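Local coordinates for protein alkaline phosphatase (Antarctic bacterium, PDB 2IUC) that probably hydrolyses phosphate monoesters as a metal-dependent alkaline phosphatase, using two zinc ions and one magnesium ion, at residues T33-I38 with D291-V296; D83-A88 with T134-A139; T197-F202 with S232-L237; H302-F307 with G335-T340. One frame throughout, in Å; residues are numbered along the deposited sequence.

Contact 1: T33-I38 with D291-V296; sequences TPKNVI and DGNTLV
Asn36 and Thr294 stand opposite each other on two parallel strands and are joined by a side-chain bond: ND2 of Asn36 donates to OG1 of Thr294 at 3.0 Å, almost in the plane of the amide. With CG turned beside its own backbone N (chi1 -47°), Asn36 sends this amide back toward the start of the other strand. Thr294 OG1 in turn donates to Asp291 OD2, 2.7 Å away, from above the carboxylate plane, and Asn293 N reaches the same oxygen from the opposite face in an Asx turn. A water closes a loop by accepting from Asn36 ND2 and donating to Asp291 OD1, while Asn36 OD1 is taken by Phe249 N. Backbone bonds make the ladder: Asn36 N to Asn293 O (3.1 Å), Leu295 N to Asn36 O (3.0 Å) and Ile38 N to Leu295 O (2.8 Å). Apolar contacts cover both faces of the pair. Pro34 CB lies alongside Leu295 CB at 3.6 Å, next to Val370 of helix 362-371, and on the other face Ile38 CD1 reaches Thr294 CG2 at 3.9 Å, beside helix 267-291. Strands 36-42 and 294-299 are thus parallel neighbours inside the large mixed sheet of the alkaline phosphatase alpha/beta fold.

Contact 2: D83-A88 with T134-A139; sequences DSASGA and THATPA. With ZN (zinc ion), chain D; MG (magnesium ion), chain E.
Ser84 and Thr137 use the same first torsion, with OG (chi1 -67°) and OG1 (chi1 -54°) each set beside its own backbone N, and the two hydroxyls serve different metals. Ser84 OG binds a zinc ion at 2.0 Å in a site completed by Asp43, Asp301 and His302. Thr137 OG1 binds the magnesium ion at 2.4 Å, and Asp43 and Glu254 join it there together with three waters. Asp43 therefore ties the two sites together. Between the segments themselves the touch is apolar and small: Ser84 CB meets the methyl CB of Ala136 at 4.0 Å, and Ala88 CB rests 3.9 Å from Thr137 CA. His135 stays in the second shell of the magnesium, its ND1 2.9 Å from each of two metal-bound waters, and it probably helps to orient them without binding the ion directly. Ser84, the predicted phosphoserine nucleophile, is the first residue of its helix; the turn is capped by Asp83, whose OD1 accepts from Ser86 N, and Arg148 forms a salt bridge to the other carboxylate oxygen. Helix 84-93 thus lies against one flank of the short helix 136-139, while Pro138, directed away from it, packs on Val127 and Ala129 of strand 124-129, and Ala139 touches Ile154 of helix 151-157.

Contact 3: T197-F202 with S232-L237; sequences TGLTDF and SAATDL
The Phe202 ring meets Leu237 at its edge: methyl CD2 lies near the ring plane, beside CD1 of the phenylalanine, rather than over a face. CG of Phe202 is anti to the backbone N (chi1 176°), which carries the ring along the helix toward Gln240 and gives the leucine methyl the base of the side chain instead, with Phe202 CB 3.8 Å and Phe202 CA 3.5 Å from Leu237 CD2. In this alpha/beta fold the irregular connection between strands 192-195 and 210-214 lies on helix 230-242, with no hydrogen bond between the two segments. Leu237 does most of the work from the helix. Its two branches divide the loop between them, CD2 going to Phe202 and CD1 to Leu199, and the leucines slide past one another in opposite directions. Leu199 points into the helix from the other end of the contact and also forks. Its CD2 sits 3.8 Å from Leu237 CD1, whereas its CD1 drops onto the methyl of Ala233 at 3.6 Å. Small alanines on this side of the helix allow the leucine to come close to the helix backbone. Phe213 of strand 210-214 backs both leucines, and Ile205 adds to the cover of Leu237. The far side of the same helix turns Ser232 toward helix 267-291, where its hydroxyl bonds to Thr283. Between Leu199 and Phe202, the peptide oxygen of Thr200 lies 3.5 Å from Leu237 CD1, a carbonyl resting against a methyl.

Contact 4: H302-F307 with G335-T340; sequences HETGGF and GGHSAT. With ZN (zinc ion), chain D; ZN (zinc ion), chain C.
Glu303 O is gripped from opposite faces of its carbonyl plane, by Ser338 N across the contact at 2.8 Å and by ND1 of the preceding His302 at 3.1 Å. It belongs to a small, weakly bonded antiparallel strand pair, 303-304 with 337-338; His337 in the pair and His302, just before it, each bind one of two zinc ions. The ND1 bond helps to fix the rotation of the His302 ring, together with the zinc on NE2 at 2.1 Å. His337 binds the other zinc through NE2 at 2.0 Å, and its ND1 bonds to Thr82 O. Set between its backbone N and carbonyl carbon (chi1 55°), the His302 ring is laid against His337. The imidazoles stack face to face, centroids 3.5 Å apart and planes 19° from parallel, with His302 CE1 over the centre of the His337 ring. Asp259 and His263 complete the site of His337, and Asp259 also accepts from Thr304 OG1. On the other side of the strand pair, Ser338 OG lies a suspiciously short 2.5 Å from Glu303 OE1. Gly306 N, on the syn lone pair of OE1, and Gln49, at OE2, hold the carboxylate. The neighbouring subunit packs against Ser338 and Thr340, and an aromatic side chain of that subunit bonds to His337 N. Past the histidines, Gly305 N closes the pair on Gly336 O at 2.9 Å.

Contacts 2 and 4 together build much of the metal centre. Their centres are 16 Å apart, yet they meet at one zinc ion, where Ser84 OG and His302 NE2 come within 3.6 Å of each other as fellow ligands, and Asp83 also packs against His337. Contact 1 joins strands of the central sheet; one of them, 36-42, leads on to Asp43, shared by zinc and magnesium sites, and the other, 294-299, to Asp301 and His302. Contact 3 lies away from the metals, its centre about 31 Å from that of contact 4 and on the opposite side of the chain's centre, but its nearest atoms come within about 5 Å of contact 1.

Contact 1: T33-I38 with D291-V296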
loop_
_atom_site.group_PDB
_atom_site.type_symbol
_atom_site.label_atom_id
_atom_site.label_comp_id
_atom_site.label_asym_id
_atom_site.label_seq_id
_atom_site.Cartn_x
_atom_site.Cartn_y
_atom_site.Cartn_z
ATOM N N THR A 33 -11.726 21.339 -10.062
ATOM C CA THR A 33 -11.869 22.152 -8.818
ATOM C C THR A 33 -13.084 21.608 -8.063
ATOM O O THR A 33 -14.217 21.881 -8.447
ATOM C CB THR A 33 -11.990 23.756 -9.067
ATOM O OG1 THR A 33 -10.820 24.226 -9.770
ATOM C CG2 THR A 33 -12.037 24.534 -7.727
ATOM N N PRO A 34 -12.853 20.867 -6.972
ATOM C CA PRO A 34 -14.050 20.393 -6.199
ATOM C C PRO A 34 -14.647 21.539 -5.384
ATOM O O PRO A 34 -13.892 22.408 -4.823
ATOM C CB PRO A 34 -13.450 19.390 -5.195
ATOM C CG PRO A 34 -12.015 19.864 -4.991
ATOM C CD PRO A 34 -11.570 20.481 -6.339
ATOM N N LYS A 35 -15.964 21.573 -5.291
ATOM C CA LYS A 35 -16.633 22.503 -4.351
ATOM C C LYS A 35 -16.566 22.007 -2.889
ATOM O O LYS A 35 -16.379 22.814 -1.978
ATOM C CB LYS A 35 -18.102 22.656 -4.741
ATOM C CG LYS A 35 -18.958 23.535 -3.760
ATOM C CD LYS A 35 -20.303 23.780 -4.367
ATOM C CE LYS A 35 -21.113 24.735 -3.493
ATOM N NZ LYS A 35 -22.514 24.682 -4.047
ATOM N N ASN A 36 -16.744 20.687 -2.696
ATOM C CA ASN A 36 -16.882 20.048 -1.391
ATOM C C ASN A 36 -15.772 19.058 -1.186
ATOM O O ASN A 36 -15.350 18.459 -2.140
ATOM C CB ASN A 36 -18.207 19.278 -1.262
ATOM C CG ASN A 36 -19.455 20.109 -1.743
ATOM O OD1 ASN A 36 -19.768 21.155 -1.207
ATOM N ND2 ASN A 36 -20.131 19.631 -2.762
ATOM N N VAL A 37 -15.380 18.829 0.067
ATOM C CA VAL A 37 -14.359 17.841 0.402
ATOM C C VAL A 37 -14.829 16.952 1.551
ATOM O O VAL A 37 -15.274 17.445 2.605
ATOM C CB VAL A 37 -13.030 18.494 0.781
ATOM C CG1 VAL A 37 -11.993 17.427 1.219
ATOM C CG2 VAL A 37 -12.463 19.305 -0.423
ATOM N N ILE A 38 -14.753 15.647 1.353
ATOM C CA ILE A 38 -14.970 14.722 2.492
ATOM C C ILE A 38 -13.682 13.988 2.734
ATOM O O ILE A 38 -13.203 13.302 1.832
ATOM C CB ILE A 38 -16.041 13.707 2.150
ATOM C CG1 ILE A 38 -17.353 14.435 1.810
ATOM C CG2 ILE A 38 -16.199 12.768 3.314
ATOM C CD1 ILE A 38 -18.416 13.507 1.273
ATOM N N ASP A 291 -23.272 13.857 -6.978
ATOM C CA ASP A 291 -23.002 15.283 -6.858
ATOM C C ASP A 291 -22.081 15.814 -7.984
ATOM O O ASP A 291 -22.302 16.900 -8.500
ATOM C CB ASP A 291 -22.340 15.578 -5.492
ATOM C CG ASP A 291 -21.994 17.011 -5.337
ATOM O OD1 ASP A 291 -22.926 17.790 -5.091
ATOM O OD2 ASP A 291 -20.806 17.396 -5.468
ATOM N N GLY A 292 -21.067 15.053 -8.338
ATOM C CA GLY A 292 -20.124 15.498 -9.367
ATOM C C GLY A 292 -19.143 16.631 -9.001
ATOM O O GLY A 292 -18.199 16.883 -9.756
ATOM N N ASN A 293 -19.334 17.280 -7.840
ATOM C CA ASN A 293 -18.513 18.397 -7.414
ATOM C C ASN A 293 -17.847 18.198 -6.032
ATOM O O ASN A 293 -17.465 19.188 -5.314
ATOM C CB ASN A 293 -19.294 19.693 -7.417
ATOM C CG ASN A 293 -18.429 20.878 -7.905
ATOM O OD1 ASN A 293 -17.205 20.724 -8.180
ATOM N ND2 ASN A 293 -19.063 22.068 -8.045
ATOM N N THR A 294 -17.703 16.927 -5.691
ATOM C CA THR A 294 -17.145 16.498 -4.410
ATOM C C THR A 294 -15.857 15.632 -4.515
ATOM O O THR A 294 -15.765 14.604 -5.229
ATOM C CB THR A 294 -18.294 15.825 -3.534
ATOM O OG1 THR A 294 -19.317 16.779 -3.323
ATOM C CG2 THR A 294 -17.789 15.425 -2.114
ATOM N N LEU A 295 -14.826 16.066 -3.802
ATOM C CA LEU A 295 -13.647 15.296 -3.673
ATOM C C LEU A 295 -13.686 14.430 -2.380
ATOM O O LEU A 295 -14.012 14.911 -1.293
ATOM C CB LEU A 295 -12.383 16.250 -3.723
ATOM C CG LEU A 295 -11.109 15.590 -3.258
ATOM C CD1 LEU A 295 -10.655 14.573 -4.307
ATOM C CD2 LEU A 295 -10.007 16.583 -2.976
ATOM N N VAL A 296 -13.388 13.140 -2.497
ATOM C CA VAL A 296 -13.370 12.228 -1.320
ATOM C C VAL A 296 -11.983 11.732 -1.168
ATOM O O VAL A 296 -11.438 11.165 -2.110
ATOM C CB VAL A 296 -14.357 11.048 -1.493
ATOM C CG1 VAL A 296 -14.319 10.015 -0.316
ATOM C CG2 VAL A 296 -15.812 11.586 -1.758
HETATM O O HOH W 1 -22.227 20.449 -4.550
#

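Contact 2: D83-A88 with T134-A139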
loop_
_atom_site.group_PDB
_atom_site.type_symbol
_atom_site.label_atom_id
_atom_site.label_comp_id
_atom_site.label_asym_id
_atom_site.label_seq_id
_atom_site.Cartn_x
_atom_site.Cartn_y
_atom_site.Cartn_z
ATOM N N ASP A 83 2.087 9.301 16.608
ATOM C CA ASP A 83 0.790 8.966 17.263
ATOM C C ASP A 83 -0.345 9.632 16.484
ATOM O O ASP A 83 -0.109 10.345 15.482
ATOM C CB ASP A 83 0.804 9.357 18.788
ATOM C CG ASP A 83 0.521 10.846 19.054
ATOM O OD1 ASP A 83 0.809 11.775 18.229
ATOM O OD2 ASP A 83 0.006 11.114 20.151
ATOM N N SER A 84 -1.568 9.477 16.951
ATOM C CA SER A 84 -2.708 10.036 16.209
ATOM C C SER A 84 -2.755 11.561 16.225
ATOM O O SER A 84 -3.368 12.225 15.339
ATOM C CB SER A 84 -3.962 9.617 16.945
ATOM O OG SER A 84 -4.045 8.235 16.812
ATOM N N ALA A 85 -2.203 12.141 17.304
ATOM C CA ALA A 85 -2.265 13.590 17.484
ATOM C C ALA A 85 -1.431 14.304 16.413
ATOM O O ALA A 85 -1.975 15.220 15.712
ATOM C CB ALA A 85 -1.804 13.979 18.849
ATOM N N SER A 86 -0.151 13.929 16.293
ATOM C CA SER A 86 0.684 14.616 15.299
ATOM C C SER A 86 0.253 14.173 13.878
ATOM O O SER A 86 0.325 14.963 12.959
ATOM C CB SER A 86 2.153 14.387 15.521
ATOM O OG SER A 86 2.412 13.036 15.739
ATOM N N GLY A 87 -0.188 12.938 13.751
ATOM C CA GLY A 87 -0.734 12.341 12.516
ATOM C C GLY A 87 -1.889 13.136 11.971
ATOM O O GLY A 87 -1.907 13.427 10.826
ATOM N N ALA A 88 -2.879 13.457 12.802
ATOM C CA ALA A 88 -4.017 14.168 12.327
ATOM C C ALA A 88 -3.704 15.661 12.146
ATOM O O ALA A 88 -4.367 16.317 11.343
ATOM C CB ALA A 88 -5.133 14.048 13.295
ATOM N N THR A 134 -13.669 14.344 21.578
ATOM C CA THR A 134 -12.455 15.037 22.060
ATOM C C THR A 134 -11.176 14.237 21.823
ATOM O O THR A 134 -10.079 14.706 22.244
ATOM C CB THR A 134 -12.545 15.280 23.597
ATOM O OG1 THR A 134 -12.674 14.002 24.282
ATOM C CG2 THR A 134 -13.747 16.166 23.925
ATOM N N HIS A 135 -11.294 13.032 21.257
ATOM C CA HIS A 135 -10.122 12.137 20.976
ATOM C C HIS A 135 -9.176 12.809 19.929
ATOM O O HIS A 135 -9.592 13.738 19.292
ATOM C CB HIS A 135 -10.554 10.723 20.500
ATOM C CG HIS A 135 -9.607 9.641 20.938
ATOM N ND1 HIS A 135 -8.673 9.086 20.094
ATOM C CD2 HIS A 135 -9.427 9.049 22.156
ATOM C CE1 HIS A 135 -7.952 8.196 20.773
ATOM N NE2 HIS A 135 -8.398 8.151 22.022
ATOM N N ALA A 136 -7.934 12.358 19.812
ATOM C CA ALA A 136 -6.905 13.161 19.167
ATOM C C ALA A 136 -7.245 13.494 17.694
ATOM O O ALA A 136 -6.905 14.560 17.162
ATOM C CB ALA A 136 -5.664 12.400 19.247
ATOM N N THR A 137 -7.885 12.574 17.008
ATOM C CA THR A 137 -8.115 12.778 15.528
ATOM C C THR A 137 -9.126 13.880 15.294
ATOM O O THR A 137 -8.783 14.881 14.658
ATOM C CB THR A 137 -8.432 11.426 14.815
ATOM O OG1 THR A 137 -7.400 10.468 15.108
ATOM C CG2 THR A 137 -8.629 11.588 13.299
ATOM N N PRO A 138 -10.406 13.730 15.826
ATOM C CA PRO A 138 -11.333 14.866 15.643
ATOM C C PRO A 138 -10.834 16.180 16.236
ATOM O O PRO A 138 -11.067 17.299 15.689
ATOM C CB PRO A 138 -12.636 14.386 16.345
ATOM C CG PRO A 138 -12.279 13.180 17.192
ATOM C CD PRO A 138 -11.000 12.618 16.610
ATOM N N ALA A 139 -10.114 16.048 17.359
ATOM C CA ALA A 139 -9.708 17.191 18.144
ATOM C C ALA A 139 -8.746 18.032 17.324
ATOM O O ALA A 139 -8.779 19.194 17.405
ATOM C CB ALA A 139 -8.987 16.765 19.467
HETATM ZN ZN ZN D . -4.018 6.892 15.302
HETATM MG MG MG E . -8.181 8.547 16.207
HETATM O O HOH W 2 -5.331 10.740 13.919
HETATM O O HOH W 3 -6.858 9.067 17.876
HETATM O O HOH W 4 -9.756 9.503 17.441
HETATM O O HOH W 5 -8.665 6.675 17.030
#

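Contact 3: T197-F202 with S232-L237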
loop_
_atom_site.group_PDB
_atom_site.type_symbol
_atom_site.label_atom_id
_atom_site.label_comp_id
_atom_site.label_asym_id
_atom_site.label_seq_id
_atom_site.Cartn_x
_atom_site.Cartn_y
_atom_site.Cartn_z
ATOM N N THR A 197 -29.362 11.968 22.771
ATOM C CA THR A 197 -30.126 10.722 22.794
ATOM C C THR A 197 -30.016 9.715 21.612
ATOM O O THR A 197 -29.880 8.519 21.850
ATOM C CB THR A 197 -31.617 10.950 23.315
ATOM O OG1 THR A 197 -32.553 10.299 22.443
ATOM C CG2 THR A 197 -31.982 12.417 23.481
ATOM N N GLY A 198 -30.094 10.162 20.352
ATOM C CA GLY A 198 -29.913 9.300 19.211
ATOM C C GLY A 198 -29.642 10.160 17.974
ATOM O O GLY A 198 -30.066 11.323 17.932
ATOM N N LEU A 199 -29.016 9.579 16.947
ATOM C CA LEU A 199 -29.061 10.154 15.599
ATOM C C LEU A 199 -30.480 10.168 15.099
ATOM O O LEU A 199 -31.175 9.179 15.151
ATOM C CB LEU A 199 -28.267 9.362 14.567
ATOM C CG LEU A 199 -26.755 9.470 14.392
ATOM C CD1 LEU A 199 -26.408 8.733 13.106
ATOM C CD2 LEU A 199 -26.222 10.876 14.312
ATOM N N THR A 200 -30.908 11.308 14.620
ATOM C CA THR A 200 -32.268 11.473 14.184
ATOM C C THR A 200 -32.293 11.522 12.644
ATOM O O THR A 200 -31.227 11.594 11.988
ATOM C CB THR A 200 -32.744 12.820 14.695
ATOM O OG1 THR A 200 -31.771 13.783 14.295
ATOM C CG2 THR A 200 -32.836 12.797 16.214
ATOM N N ASP A 201 -33.495 11.500 12.082
ATOM C CA ASP A 201 -33.695 11.808 10.663
ATOM C C ASP A 201 -33.163 13.198 10.331
ATOM O O ASP A 201 -33.063 14.089 11.194
ATOM C CB ASP A 201 -35.199 11.706 10.308
ATOM C CG ASP A 201 -35.687 10.265 10.250
ATOM O OD1 ASP A 201 -34.895 9.325 9.968
ATOM O OD2 ASP A 201 -36.887 10.027 10.488
ATOM N N PHE A 202 -32.918 13.453 9.061
ATOM C CA PHE A 202 -32.481 14.790 8.663
ATOM C C PHE A 202 -33.642 15.847 8.937
ATOM O O PHE A 202 -33.387 16.980 9.310
ATOM C CB PHE A 202 -32.108 14.769 7.185
ATOM C CG PHE A 202 -31.758 16.080 6.690
ATOM C CD1 PHE A 202 -30.735 16.788 7.314
ATOM C CD2 PHE A 202 -32.461 16.657 5.631
ATOM C CE1 PHE A 202 -30.404 18.064 6.875
ATOM C CE2 PHE A 202 -32.100 17.913 5.190
ATOM C CZ PHE A 202 -31.102 18.616 5.831
ATOM N N SER A 232 -21.821 5.807 8.892
ATOM C CA SER A 232 -22.474 6.097 7.584
ATOM C C SER A 232 -23.640 7.040 7.749
ATOM O O SER A 232 -23.693 8.037 7.066
ATOM C CB SER A 232 -22.929 4.799 6.873
ATOM O OG SER A 232 -21.809 4.171 6.240
ATOM N N ALA A 233 -24.546 6.735 8.693
ATOM C CA ALA A 233 -25.699 7.641 8.958
ATOM C C ALA A 233 -25.294 9.076 9.363
ATOM O O ALA A 233 -25.903 10.013 8.879
ATOM C CB ALA A 233 -26.684 7.039 9.977
ATOM N N ALA A 234 -24.288 9.240 10.246
ATOM C CA ALA A 234 -23.833 10.498 10.712
ATOM C C ALA A 234 -23.127 11.247 9.579
ATOM O O ALA A 234 -23.215 12.428 9.461
ATOM C CB ALA A 234 -22.847 10.331 11.995
ATOM N N THR A 235 -22.439 10.540 8.724
ATOM C CA THR A 235 -21.759 11.183 7.622
ATOM C C THR A 235 -22.815 11.633 6.577
ATOM O O THR A 235 -22.782 12.746 6.120
ATOM C CB THR A 235 -20.782 10.209 6.956
ATOM O OG1 THR A 235 -19.710 9.935 7.887
ATOM C CG2 THR A 235 -20.204 10.843 5.647
ATOM N N ASP A 236 -23.773 10.786 6.235
ATOM C CA ASP A 236 -24.909 11.270 5.451
ATOM C C ASP A 236 -25.628 12.491 6.067
ATOM O O ASP A 236 -26.004 13.404 5.332
ATOM C CB ASP A 236 -25.938 10.160 5.265
ATOM C CG ASP A 236 -25.874 9.550 3.922
ATOM O OD1 ASP A 236 -25.389 10.251 2.995
ATOM O OD2 ASP A 236 -26.287 8.379 3.818
ATOM N N LEU A 237 -25.876 12.514 7.388
ATOM C CA LEU A 237 -26.493 13.707 8.038
ATOM C C LEU A 237 -25.652 14.946 7.867
ATOM O O LEU A 237 -26.165 16.031 7.582
ATOM C CB LEU A 237 -26.715 13.535 9.545
ATOM C CG LEU A 237 -27.988 12.860 10.027
ATOM C CD1 LEU A 237 -27.964 12.847 11.546
ATOM C CD2 LEU A 237 -29.307 13.461 9.430
#

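Contact 4: H302-F307 with G335-T340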
loop_
_atom_site.group_PDB
_atom_site.type_symbol
_atom_site.label_atom_id
_atom_site.label_comp_id
_atom_site.label_asym_id
_atom_site.label_seq_id
_atom_site.Cartn_x
_atom_site.Cartn_y
_atom_site.Cartn_z
ATOM N N HIS A 302 -1.627 6.250 10.522
ATOM C CA HIS A 302 -0.471 5.358 10.709
ATOM C C HIS A 302 -1.139 3.964 10.812
ATOM O O HIS A 302 -2.388 3.847 10.842
ATOM C CB HIS A 302 0.298 5.695 12.050
ATOM C CG HIS A 302 -0.643 5.646 13.226
ATOM N ND1 HIS A 302 -1.109 4.453 13.738
ATOM C CD2 HIS A 302 -1.321 6.609 13.877
ATOM C CE1 HIS A 302 -2.036 4.679 14.633
ATOM N NE2 HIS A 302 -2.167 5.979 14.758
ATOM N N GLU A 303 -0.309 2.917 10.849
ATOM C CA GLU A 303 -0.705 1.545 11.026
ATOM C C GLU A 303 -0.590 1.155 12.504
ATOM O O GLU A 303 0.267 1.691 13.222
ATOM C CB GLU A 303 0.300 0.673 10.264
ATOM C CG GLU A 303 -0.205 -0.735 10.094
ATOM C CD GLU A 303 0.203 -1.768 11.216
ATOM O OE1 GLU A 303 1.124 -1.510 12.062
ATOM O OE2 GLU A 303 -0.351 -2.894 11.152
ATOM N N THR A 304 -1.418 0.224 12.942
ATOM C CA THR A 304 -1.255 -0.310 14.316
ATOM C C THR A 304 -1.285 -1.855 14.467
ATOM O O THR A 304 -2.177 -2.569 13.918
ATOM C CB THR A 304 -2.399 0.162 15.216
ATOM O OG1 THR A 304 -2.497 1.562 15.132
ATOM C CG2 THR A 304 -2.121 -0.249 16.782
ATOM N N GLY A 305 -0.361 -2.372 15.305
ATOM C CA GLY A 305 -0.351 -3.812 15.595
ATOM C C GLY A 305 0.484 -4.750 14.723
ATOM O O GLY A 305 0.608 -5.930 15.085
ATOM N N GLY A 306 1.127 -4.251 13.642
ATOM C CA GLY A 306 1.662 -5.174 12.606
ATOM C C GLY A 306 0.668 -6.242 12.174
ATOM O O GLY A 306 1.019 -7.412 12.015
ATOM N N PHE A 307 -0.609 -5.869 12.044
ATOM C CA PHE A 307 -1.688 -6.813 11.629
ATOM C C PHE A 307 -1.295 -7.403 10.274
ATOM O O PHE A 307 -0.851 -6.631 9.361
ATOM C CB PHE A 307 -3.034 -6.038 11.530
ATOM C CG PHE A 307 -4.184 -6.795 10.881
ATOM C CD1 PHE A 307 -4.999 -7.644 11.654
ATOM C CD2 PHE A 307 -4.488 -6.596 9.524
ATOM C CE1 PHE A 307 -6.095 -8.247 11.117
ATOM C CE2 PHE A 307 -5.562 -7.242 8.915
ATOM C CZ PHE A 307 -6.388 -8.134 9.724
ATOM N N GLY A 335 1.938 -4.104 19.927
ATOM C CA GLY A 335 0.744 -3.577 20.602
ATOM C C GLY A 335 0.673 -2.102 20.317
ATOM O O GLY A 335 -0.240 -1.437 20.776
ATOM N N GLY A 336 1.676 -1.579 19.607
ATOM C CA GLY A 336 1.775 -0.140 19.259
ATOM C C GLY A 336 1.631 0.174 17.764
ATOM O O GLY A 336 1.254 -0.709 16.979
ATOM N N HIS A 337 1.954 1.420 17.392
ATOM C CA HIS A 337 1.867 1.949 16.009
ATOM C C HIS A 337 3.076 1.463 15.242
ATOM O O HIS A 337 4.055 0.954 15.834
ATOM C CB HIS A 337 1.831 3.499 16.054
ATOM C CG HIS A 337 0.604 4.056 16.731
ATOM N ND1 HIS A 337 0.454 5.397 16.984
ATOM C CD2 HIS A 337 -0.494 3.439 17.270
ATOM C CE1 HIS A 337 -0.696 5.600 17.632
ATOM N NE2 HIS A 337 -1.314 4.435 17.742
ATOM N N SER A 338 2.986 1.526 13.918
ATOM C CA SER A 338 4.174 1.301 13.090
ATOM C C SER A 338 4.371 2.390 12.017
ATOM O O SER A 338 3.462 3.185 11.787
ATOM C CB SER A 338 4.168 -0.107 12.491
ATOM O OG SER A 338 3.182 -0.270 11.477
ATOM N N ALA A 339 5.539 2.376 11.356
ATOM C CA ALA A 339 5.964 3.495 10.538
ATOM C C ALA A 339 5.781 3.249 9.062
ATOM O O ALA A 339 6.382 3.920 8.195
ATOM C CB ALA A 339 7.396 3.885 10.843
ATOM N N THR A 340 4.987 2.252 8.767
ATOM C CA THR A 340 4.777 1.937 7.329
ATOM C C THR A 340 4.259 3.197 6.613
ATOM O O THR A 340 3.491 4.009 7.213
ATOM C CB THR A 340 3.913 0.664 7.114
ATOM O OG1 THR A 340 3.790 0.368 5.702
ATOM C CG2 THR A 340 2.537 0.781 7.781
HETATM ZN ZN ZN D . -4.018 6.892 15.302
HETATM ZN ZN ZN C . -3.167 4.033 18.522
HETATM O O HOH W 6 2.461 4.448 9.555
#